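Local coordinates for protein transcriptional regulator (TetR/AcrR family) (Bacillus halodurans, PDB 5GPA) that probably acts as a TetR-family, helix-turn-helix DNA-binding repressor that regulates genes of fatty acid degradation in response to an effector, at residues A[61-66]-A[122-127]; A[68-73]-A[88-93]; A[78-83]-A[142-147]. The protein carries 1 engineered substitution. All coordinates share one frame; numbering follows the deposited sequence.

Contact 1 (A[61-66]-A[122-127]); sequences EKMGRF and EVLKGY
Met63 and Phe66 meet Val123, Leu124 and Tyr127 in an apolar and aromatic contact between two nearly parallel helices. It joins helix 51-75 to helix 115-140 near the centre of the chain. The two short segments run in the same direction, with only 8° between their axes. Met63 and Val123 are level with each other, and Met63 CB rests on Val123 CG1 at 3.8 Å. The Met63 chain starts beside its own backbone N and then bends twice. This brings its methyl end round to Tyr127, where CE lies 3.7 Å from Tyr127 CB. The same methyl also touches Leu124 CD1, more loosely, at 4.1 Å.

One turn further on, Phe66 and Tyr127 form a T-shaped pair. The edge of Phe66 points at the face of Tyr127, and the ring planes stand at 81°. Phe66 CE1 sits over the middle of the tyrosine ring, 3.8 Å from Tyr127 CZ. Phe66 has CG anti to the backbone N (chi1 173°), which turns its ring toward Tyr127. The tyrosine hydroxyl is hydrogen-bonded to His91 of helix 80-96, which also meets Phe66 edge-to-face. Phe158 and Leu161 of helix 150-170 pack on Tyr127 as well. The contact belongs to the all-helical C-terminal domain of the TetR fold, in which long helices pack side by side.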
loop_
_atom_site.group_PDB
_atom_site.type_symbol
_atom_site.label_atom_id
_atom_site.label_comp_id
_atom_site.label_asym_id
_atom_site.label_seq_id
_atom_site.Cartn_x
_atom_site.Cartn_y
_atom_site.Cartn_z
ATOM N N GLU A 61 -2.259 -8.810 17.765
ATOM C CA GLU A 61 -1.189 -9.158 18.668
ATOM C C GLU A 61 0.169 -8.662 18.228
ATOM O O GLU A 61 0.834 -8.040 18.981
ATOM C CB GLU A 61 -1.135 -10.647 18.868
ATOM C CG GLU A 61 -1.331 -11.047 20.288
ATOM C CD GLU A 61 -0.252 -10.463 21.138
ATOM O OE1 GLU A 61 0.918 -10.733 20.858
ATOM O OE2 GLU A 61 -0.566 -9.705 22.049
ATOM N N LYS A 62 0.559 -8.973 17.005
ATOM C CA LYS A 62 1.827 -8.552 16.485
ATOM C C LYS A 62 1.943 -7.044 16.445
ATOM O O LYS A 62 2.959 -6.510 16.785
ATOM C CB LYS A 62 2.061 -9.126 15.104
ATOM C CG LYS A 62 2.184 -10.633 15.053
ATOM C CD LYS A 62 3.114 -11.196 16.085
ATOM C CE LYS A 62 3.448 -12.621 15.741
ATOM N NZ LYS A 62 4.551 -13.199 16.528
ATOM N N MET A 63 0.891 -6.366 16.028
ATOM C CA MET A 63 0.933 -4.921 15.959
ATOM C C MET A 63 0.999 -4.240 17.300
ATOM O O MET A 63 1.633 -3.231 17.425
ATOM C CB MET A 63 -0.211 -4.370 15.138
ATOM C CG MET A 63 -0.014 -4.608 13.654
ATOM S SD MET A 63 1.306 -3.616 12.967
ATOM C CE MET A 63 0.740 -2.034 13.492
ATOM N N GLY A 64 0.354 -4.813 18.291
ATOM C CA GLY A 64 0.332 -4.224 19.606
ATOM C C GLY A 64 1.689 -4.175 20.244
ATOM O O GLY A 64 2.062 -3.211 20.824
ATOM N N ARG A 65 2.441 -5.232 20.080
ATOM C CA ARG A 65 3.820 -5.252 20.522
ATOM C C ARG A 65 4.754 -4.421 19.637
ATOM O O ARG A 65 5.671 -3.824 20.138
ATOM C CB ARG A 65 4.335 -6.683 20.619
ATOM C CG ARG A 65 4.851 -7.268 19.318
ATOM C CD ARG A 65 5.669 -8.528 19.560
ATOM N NE ARG A 65 4.813 -9.686 19.866
ATOM C CZ ARG A 65 4.838 -10.832 19.201
ATOM N NH1 ARG A 65 4.020 -11.804 19.548
ATOM N NH2 ARG A 65 5.681 -10.999 18.184
ATOM N N PHE A 66 4.515 -4.420 18.329
ATOM C CA PHE A 66 5.299 -3.650 17.389
ATOM C C PHE A 66 5.316 -2.197 17.795
ATOM O O PHE A 66 6.349 -1.602 17.867
ATOM C CB PHE A 66 4.726 -3.884 16.007
ATOM C CG PHE A 66 5.299 -3.046 14.915
ATOM C CD1 PHE A 66 4.912 -1.759 14.759
ATOM C CD2 PHE A 66 6.128 -3.603 13.965
ATOM C CE1 PHE A 66 5.386 -1.006 13.721
ATOM C CE2 PHE A 66 6.612 -2.858 12.926
ATOM C CZ PHE A 66 6.233 -1.555 12.811
ATOM N N GLU A 122 -8.566 -1.076 11.267
ATOM C CA GLU A 122 -8.786 -0.700 12.651
ATOM C C GLU A 122 -7.565 -1.021 13.523
ATOM O O GLU A 122 -7.190 -0.237 14.389
ATOM C CB GLU A 122 -10.031 -1.408 13.200
ATOM C CG GLU A 122 -10.817 -0.581 14.203
ATOM C CD GLU A 122 -11.422 0.678 13.581
ATOM O OE1 GLU A 122 -11.795 0.644 12.384
ATOM O OE2 GLU A 122 -11.517 1.708 14.287
ATOM N N VAL A 123 -6.961 -2.184 13.309
ATOM C CA VAL A 123 -5.756 -2.545 14.053
ATOM C C VAL A 123 -4.613 -1.575 13.747
ATOM O O VAL A 123 -3.879 -1.129 14.637
ATOM C CB VAL A 123 -5.299 -3.973 13.730
ATOM C CG1 VAL A 123 -3.939 -4.246 14.376
ATOM C CG2 VAL A 123 -6.332 -4.969 14.218
ATOM N N LEU A 124 -4.498 -1.232 12.475
ATOM C CA LEU A 124 -3.472 -0.313 12.011
ATOM C C LEU A 124 -3.551 1.042 12.720
ATOM O O LEU A 124 -2.539 1.720 12.881
ATOM C CB LEU A 124 -3.610 -0.145 10.507
ATOM C CG LEU A 124 -2.333 0.163 9.746
ATOM C CD1 LEU A 124 -1.257 -0.853 10.138
ATOM C CD2 LEU A 124 -2.639 0.144 8.239
ATOM N N LYS A 125 -4.745 1.411 13.190
ATOM C CA LYS A 125 -4.952 2.736 13.786
ATOM C C LYS A 125 -4.021 3.021 14.959
ATOM O O LYS A 125 -3.641 4.169 15.189
ATOM C CB LYS A 125 -6.411 2.904 14.229
ATOM C CG LYS A 125 -7.196 3.835 13.311
ATOM C CD LYS A 125 -8.702 3.706 13.509
ATOM C CE LYS A 125 -9.470 4.406 12.388
ATOM N NZ LYS A 125 -10.907 4.020 12.393
ATOM N N GLY A 126 -3.647 1.978 15.691
ATOM C CA GLY A 126 -2.734 2.139 16.811
ATOM C C GLY A 126 -1.391 2.678 16.357
ATOM O O GLY A 126 -0.826 3.574 16.981
ATOM N N TYR A 127 -0.869 2.132 15.268
ATOM C CA TYR A 127 0.398 2.615 14.724
ATOM C C TYR A 127 0.239 4.061 14.187
ATOM O O TYR A 127 1.057 4.938 14.491
ATOM C CB TYR A 127 0.896 1.666 13.631
ATOM C CG TYR A 127 2.302 1.936 13.103
ATOM C CD1 TYR A 127 3.271 2.545 13.884
ATOM C CD2 TYR A 127 2.642 1.584 11.804
ATOM C CE1 TYR A 127 4.554 2.800 13.378
ATOM C CE2 TYR A 127 3.905 1.828 11.292
ATOM C CZ TYR A 127 4.859 2.426 12.074
ATOM O OH TYR A 127 6.123 2.646 11.542
#

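Contact 2 (A[68-73]-A[88-93]); sequences DKIRSQ and VNMHFK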
loop_
_atom_site.group_PDB
_atom_site.type_symbol
_atom_site.label_atom_id
_atom_site.label_comp_id
_atom_site.label_asym_id
_atom_site.label_seq_id
_atom_site.Cartn_x
_atom_site.Cartn_y
_atom_site.Cartn_z
ATOM N N ASP A 68 4.310 -0.725 20.866
ATOM C CA ASP A 68 4.873 -0.478 22.200
ATOM C C ASP A 68 6.398 -0.536 22.232
ATOM O O ASP A 68 7.011 0.257 22.936
ATOM C CB ASP A 68 4.303 -1.453 23.230
ATOM C CG ASP A 68 2.864 -1.166 23.545
ATOM O OD1 ASP A 68 2.587 -0.167 24.234
ATOM O OD2 ASP A 68 2.000 -1.948 23.121
ATOM N N LYS A 69 7.003 -1.444 21.475
ATOM C CA LYS A 69 8.449 -1.421 21.338
ATOM C C LYS A 69 8.961 -0.161 20.644
ATOM O O LYS A 69 9.980 0.393 21.060
ATOM C CB LYS A 69 8.948 -2.658 20.609
ATOM C CG LYS A 69 8.715 -3.956 21.354
ATOM C CD LYS A 69 9.351 -5.145 20.629
ATOM C CE LYS A 69 8.712 -6.448 21.066
ATOM N NZ LYS A 69 9.221 -7.649 20.325
ATOM N N ILE A 70 8.258 0.319 19.620
ATOM C CA ILE A 70 8.676 1.562 18.976
ATOM C C ILE A 70 8.496 2.709 19.952
ATOM O O ILE A 70 9.382 3.555 20.130
ATOM C CB ILE A 70 7.884 1.864 17.701
ATOM C CG1 ILE A 70 8.185 0.839 16.615
ATOM C CG2 ILE A 70 8.199 3.267 17.206
ATOM C CD1 ILE A 70 7.441 1.117 15.309
ATOM N N ARG A 71 7.342 2.712 20.605
ATOM C CA ARG A 71 7.037 3.752 21.566
ATOM C C ARG A 71 8.084 3.785 22.680
ATOM O O ARG A 71 8.450 4.850 23.158
ATOM C CB ARG A 71 5.643 3.558 22.153
ATOM C CG ARG A 71 5.314 4.571 23.242
ATOM C CD ARG A 71 3.853 4.541 23.610
ATOM N NE ARG A 71 3.032 5.224 22.617
ATOM C CZ ARG A 71 2.056 4.630 21.940
ATOM N NH1 ARG A 71 1.341 5.317 21.053
ATOM N NH2 ARG A 71 1.795 3.346 22.157
ATOM N N SER A 72 8.579 2.617 23.070
ATOM C CA SER A 72 9.590 2.544 24.117
ATOM C C SER A 72 10.904 3.165 23.659
ATOM O O SER A 72 11.458 4.029 24.344
ATOM C CB SER A 72 9.815 1.093 24.548
ATOM O OG SER A 72 11.028 0.962 25.271
ATOM N N GLN A 73 11.394 2.729 22.503
ATOM C CA GLN A 73 12.665 3.214 21.997
ATOM C C GLN A 73 12.630 4.724 21.777
ATOM O O GLN A 73 13.661 5.391 21.819
ATOM C CB GLN A 73 13.022 2.502 20.701
ATOM C CG GLN A 73 13.316 1.028 20.850
ATOM C CD GLN A 73 14.516 0.778 21.735
ATOM O OE1 GLN A 73 14.400 0.210 22.821
ATOM N NE2 GLN A 73 15.682 1.224 21.281
ATOM N N VAL A 88 11.514 4.735 12.027
ATOM C CA VAL A 88 11.828 4.104 10.755
ATOM C C VAL A 88 12.690 2.835 10.956
ATOM O O VAL A 88 12.413 1.825 10.378
ATOM C CB VAL A 88 12.549 5.093 9.791
ATOM C CG1 VAL A 88 12.989 4.357 8.549
ATOM C CG2 VAL A 88 11.660 6.286 9.408
ATOM N N ASN A 89 13.763 2.894 11.738
ATOM C CA ASN A 89 14.558 1.715 12.063
ATOM C C ASN A 89 13.831 0.717 12.890
ATOM O O ASN A 89 14.037 -0.475 12.556
ATOM C CB ASN A 89 15.894 2.211 12.650
ATOM C CG ASN A 89 16.738 1.156 13.370
ATOM O OD1 ASN A 89 16.857 0.017 12.941
ATOM N ND2 ASN A 89 17.539 1.628 14.311
ATOM N N MET A 90 12.960 1.089 13.841
ATOM C CA MET A 90 12.255 -0.008 14.502
ATOM C C MET A 90 11.243 -0.725 13.548
ATOM O O MET A 90 10.995 -1.940 13.656
ATOM C CB MET A 90 11.565 0.494 15.755
ATOM C CG MET A 90 12.495 0.854 16.926
ATOM S SD MET A 90 13.451 -0.582 17.459
ATOM C CE MET A 90 12.087 -1.655 17.983
ATOM N N HIS A 91 10.695 0.024 12.592
ATOM C CA HIS A 91 9.751 -0.553 11.635
ATOM C C HIS A 91 10.450 -1.572 10.743
ATOM O O HIS A 91 10.001 -2.704 10.622
ATOM C CB HIS A 91 9.111 0.570 10.802
ATOM C CG HIS A 91 8.008 0.125 9.877
ATOM N ND1 HIS A 91 6.835 0.836 9.717
ATOM C CD2 HIS A 91 7.908 -0.942 9.046
ATOM C CE1 HIS A 91 6.060 0.228 8.835
ATOM N NE2 HIS A 91 6.685 -0.858 8.418
ATOM N N PHE A 92 11.547 -1.166 10.111
ATOM C CA PHE A 92 12.284 -2.051 9.227
ATOM C C PHE A 92 12.895 -3.243 9.989
ATOM O O PHE A 92 12.857 -4.371 9.503
ATOM C CB PHE A 92 13.381 -1.275 8.487
ATOM C CG PHE A 92 12.855 -0.317 7.434
ATOM C CD1 PHE A 92 11.496 -0.253 7.149
ATOM C CD2 PHE A 92 13.721 0.503 6.735
ATOM C CE1 PHE A 92 11.009 0.603 6.187
ATOM C CE2 PHE A 92 13.243 1.367 5.768
ATOM C CZ PHE A 92 11.880 1.424 5.502
ATOM N N LYS A 93 13.435 -2.993 11.182
ATOM C CA LYS A 93 14.124 -4.045 11.948
ATOM C C LYS A 93 13.188 -5.161 12.358
ATOM O O LYS A 93 13.515 -6.337 12.244
ATOM C CB LYS A 93 14.769 -3.467 13.203
ATOM C CG LYS A 93 16.254 -3.449 13.183
ATOM C CD LYS A 93 16.798 -3.340 14.599
ATOM C CE LYS A 93 18.164 -2.695 14.559
ATOM N NZ LYS A 93 18.938 -2.966 15.793
#
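Met90 of helix 80-96 packs against Ile70 and Gln73 of helix 51-75, and Lys69 touches it at the margin. The segments run roughly antiparallel, at 147°, and come closest at Ile70 and Met90. The Met90 chain is folded back on itself. Its chi1 of -71° places CG beside the backbone N, and two further bends keep the sulfur and methyl close to the other helix.

Met90 CB meets Ile70, while CG, the sulfur and the methyl all border the Gln73 stem, and the methyl also comes near Lys69. Met90 CB lies 3.5 Å from Ile70 CG1, and the two side chains run alongside each other, pointing opposite ways. The sulfur faces Gln73, with Met90 SD 3.8 Å from Gln73 CG. Here the side chains meet at about a right angle. The methyl carbon Met90 CE lies 4.1 Å from Gln73 CG and 4.2 Å from Lys69 CB. Ile70 is extended at chi2 (-179°), which carries CD1 to 4.4 Å from the backbone N of His91.

Lys69 and Gln73 mark the exposed border, while Ile70 and His91 lie on the buried side. There Ile70 packs on Tyr127 and Leu130 of helix 115-140 and on Leu87 of helix 80-96. His91 and Phe92 both pack on Leu161. The pair of helices is thus backed by helices 115-140 and 150-170.

Contact 3 (A[78-83]-A[142-147]); sequences TDVEEK and GYFFQE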
loop_
_atom_site.group_PDB
_atom_site.type_symbol
_atom_site.label_atom_id
_atom_site.label_comp_id
_atom_site.label_asym_id
_atom_site.label_seq_id
_atom_site.Cartn_x
_atom_site.Cartn_y
_atom_site.Cartn_z
ATOM N N THR A 78 15.946 12.123 22.567
ATOM C CA THR A 78 15.901 13.568 22.746
ATOM C C THR A 78 15.213 14.304 21.586
ATOM O O THR A 78 14.038 14.671 21.671
ATOM C CB THR A 78 17.331 14.105 22.933
ATOM O OG1 THR A 78 18.204 13.459 21.992
ATOM C CG2 THR A 78 17.820 13.797 24.356
ATOM N N ASP A 79 15.969 14.514 20.513
ATOM C CA ASP A 79 15.474 15.157 19.308
ATOM C C ASP A 79 14.363 14.314 18.641
ATOM O O ASP A 79 14.383 13.078 18.675
ATOM C CB ASP A 79 16.645 15.440 18.340
ATOM C CG ASP A 79 16.174 15.778 16.949
ATOM O OD1 ASP A 79 16.180 16.984 16.574
ATOM O OD2 ASP A 79 15.822 14.819 16.243
ATOM N N VAL A 80 13.392 14.997 18.037
ATOM C CA VAL A 80 12.236 14.337 17.438
ATOM C C VAL A 80 12.578 13.751 16.071
ATOM O O VAL A 80 11.928 12.824 15.592
ATOM C CB VAL A 80 11.046 15.327 17.341
ATOM C CG1 VAL A 80 9.990 14.906 16.319
ATOM C CG2 VAL A 80 10.421 15.519 18.710
ATOM N N GLU A 81 13.617 14.270 15.435
ATOM C CA GLU A 81 14.039 13.669 14.178
ATOM C C GLU A 81 14.758 12.373 14.516
ATOM O O GLU A 81 14.694 11.418 13.748
ATOM C CB GLU A 81 14.919 14.627 13.363
ATOM C CG GLU A 81 14.080 15.573 12.505
ATOM C CD GLU A 81 14.610 16.991 12.473
ATOM O OE1 GLU A 81 15.671 17.216 11.839
ATOM O OE2 GLU A 81 13.949 17.882 13.061
ATOM N N GLU A 82 15.395 12.298 15.684
ATOM C CA GLU A 82 15.945 10.996 16.066
ATOM C C GLU A 82 14.791 10.068 16.464
ATOM O O GLU A 82 14.903 8.852 16.308
ATOM C CB GLU A 82 17.012 11.093 17.173
ATOM C CG GLU A 82 17.080 9.863 18.114
ATOM C CD GLU A 82 18.151 9.956 19.211
ATOM O OE1 GLU A 82 19.275 10.433 18.925
ATOM O OE2 GLU A 82 17.875 9.523 20.354
ATOM N N LYS A 83 13.671 10.637 16.903
ATOM C CA LYS A 83 12.496 9.813 17.147
ATOM C C LYS A 83 11.964 9.262 15.837
ATOM O O LYS A 83 11.553 8.112 15.771
ATOM C CB LYS A 83 11.411 10.592 17.865
ATOM C CG LYS A 83 11.747 10.939 19.298
ATOM C CD LYS A 83 10.539 11.517 20.007
ATOM C CE LYS A 83 10.841 11.816 21.470
ATOM N NZ LYS A 83 9.604 12.107 22.267
ATOM N N GLY A 142 8.889 22.913 16.787
ATOM C CA GLY A 142 9.478 23.567 15.635
ATOM C C GLY A 142 10.476 22.749 14.835
ATOM O O GLY A 142 11.244 23.315 14.063
ATOM N N TYR A 143 10.470 21.425 14.999
ATOM C CA TYR A 143 11.284 20.560 14.142
ATOM C C TYR A 143 10.642 20.388 12.756
ATOM O O TYR A 143 11.330 20.441 11.736
ATOM C CB TYR A 143 11.501 19.188 14.789
ATOM C CG TYR A 143 12.325 19.188 16.065
ATOM C CD1 TYR A 143 13.494 19.938 16.180
ATOM C CD2 TYR A 143 11.928 18.435 17.164
ATOM C CE1 TYR A 143 14.247 19.922 17.357
ATOM C CE2 TYR A 143 12.670 18.407 18.336
ATOM C CZ TYR A 143 13.824 19.154 18.430
ATOM O OH TYR A 143 14.554 19.132 19.603
ATOM N N PHE A 144 9.328 20.172 12.721
ATOM C CA PHE A 144 8.609 20.035 11.455
ATOM C C PHE A 144 7.935 21.363 11.141
ATOM O O PHE A 144 7.529 22.067 12.059
ATOM C CB PHE A 144 7.557 18.913 11.524
ATOM C CG PHE A 144 8.120 17.557 11.835
ATOM C CD1 PHE A 144 9.324 17.150 11.298
ATOM C CD2 PHE A 144 7.442 16.698 12.681
ATOM C CE1 PHE A 144 9.830 15.907 11.585
ATOM C CE2 PHE A 144 7.947 15.460 12.986
ATOM C CZ PHE A 144 9.140 15.058 12.434
ATOM N N PHE A 145 7.764 21.697 9.863
ATOM C CA PHE A 145 7.207 23.013 9.543
ATOM C C PHE A 145 5.752 23.071 10.026
ATOM O O PHE A 145 5.063 22.053 10.061
ATOM C CB PHE A 145 7.370 23.347 8.044
ATOM C CG PHE A 145 6.430 22.632 7.122
ATOM C CD1 PHE A 145 6.701 21.347 6.684
ATOM C CD2 PHE A 145 5.294 23.271 6.649
ATOM C CE1 PHE A 145 5.831 20.697 5.800
ATOM C CE2 PHE A 145 4.425 22.639 5.782
ATOM C CZ PHE A 145 4.690 21.345 5.354
ATOM N N GLN A 146 5.295 24.249 10.442
ATOM C CA GLN A 146 4.088 24.322 11.274
ATOM C C GLN A 146 2.786 24.227 10.468
ATOM O O GLN A 146 1.757 23.788 10.982
ATOM C CB GLN A 146 4.105 25.609 12.112
ATOM C CG GLN A 146 3.852 25.373 13.616
ATOM C CD GLN A 146 2.383 25.174 14.020
ATOM O OE1 GLN A 146 1.496 25.047 13.185
ATOM N NE2 GLN A 146 2.142 25.107 15.327
ATOM N N GLU A 147 2.831 24.577 9.190
ATOM C CA GLU A 147 1.651 24.475 8.329
ATOM C C GLU A 147 1.418 23.038 7.834
ATOM O O GLU A 147 0.570 22.796 6.986
ATOM C CB GLU A 147 1.783 25.422 7.127
ATOM C CG GLU A 147 1.633 26.902 7.470
ATOM C CD GLU A 147 1.789 27.829 6.259
ATOM O OE1 GLU A 147 2.286 27.381 5.197
ATOM O OE2 GLU A 147 1.404 29.016 6.372
#
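Tyr143 overlaps the N-cap residue Asp79 with one ring face and meets Val80 obliquely. Asp79 stands at the start of helix 80-96, and the loop between helices 115-140 and 150-170 folds across it. The setting is a helix-to-loop contact at the far end of the C-terminal domain.

The two oxygens of the Asp79 carboxylate have different tasks. OD2 turns to the helix and accepts a bond from the backbone N of Glu82. OD1 turns to the loop and stands 3.6 Å from Tyr143 CE1, over one face of the ring and offset toward its rim. The carboxylate is tilted by 46° to that ring. The Asp79 side chain leaves with CG anti to its N (chi1 165°), and from there the carboxylate reaches both the helix start and the tyrosine.

Val80 sits between the two aromatic residues. Val80 CB comes within 3.2 Å of Tyr143 CD2, a tight approach, with CG2 beside it. The other methyl, CG1, lies 3.9 Å from Phe144 CE2. Glu81 comes in near the root of the tyrosine, with OE2 3.3 Å from Tyr143 CB. Its carboxylate stands nearly upright to the ring.

Phe144 packs on Leu135 and Leu189, and on Leu192 of the second subunit. Phe145 is joined to that subunit by backbone hydrogen bonds. The loop therefore faces both its own helix bundle and the dimer partner. At the cap itself, Glu82 N is 2.6 Å from Asp79 OD2, with an N-H...O angle of 142°, and it meets that oxygen nearly along the C-O axis.

Contacts 1 and 2 are neighbours on helix 51-75 and touch through Tyr127, His91, Phe66 and Ile70. Contact 1 is the more central, while contact 2 has a buried side and an exposed border. Contact 3 shares helix 80-96 with contact 2 but lies at the periphery, about 17 Å from it between centres. It is also the one whose segments meet the second subunit. The chemistry changes with place. Ring stacking and methionine packing join neighbouring helices in contact 1. A bent methionine against an isoleucine and the aliphatic stems of polar residues does so in contact 2. In contact 3, carboxylates and aromatic rings meet where a loop covers a helix start.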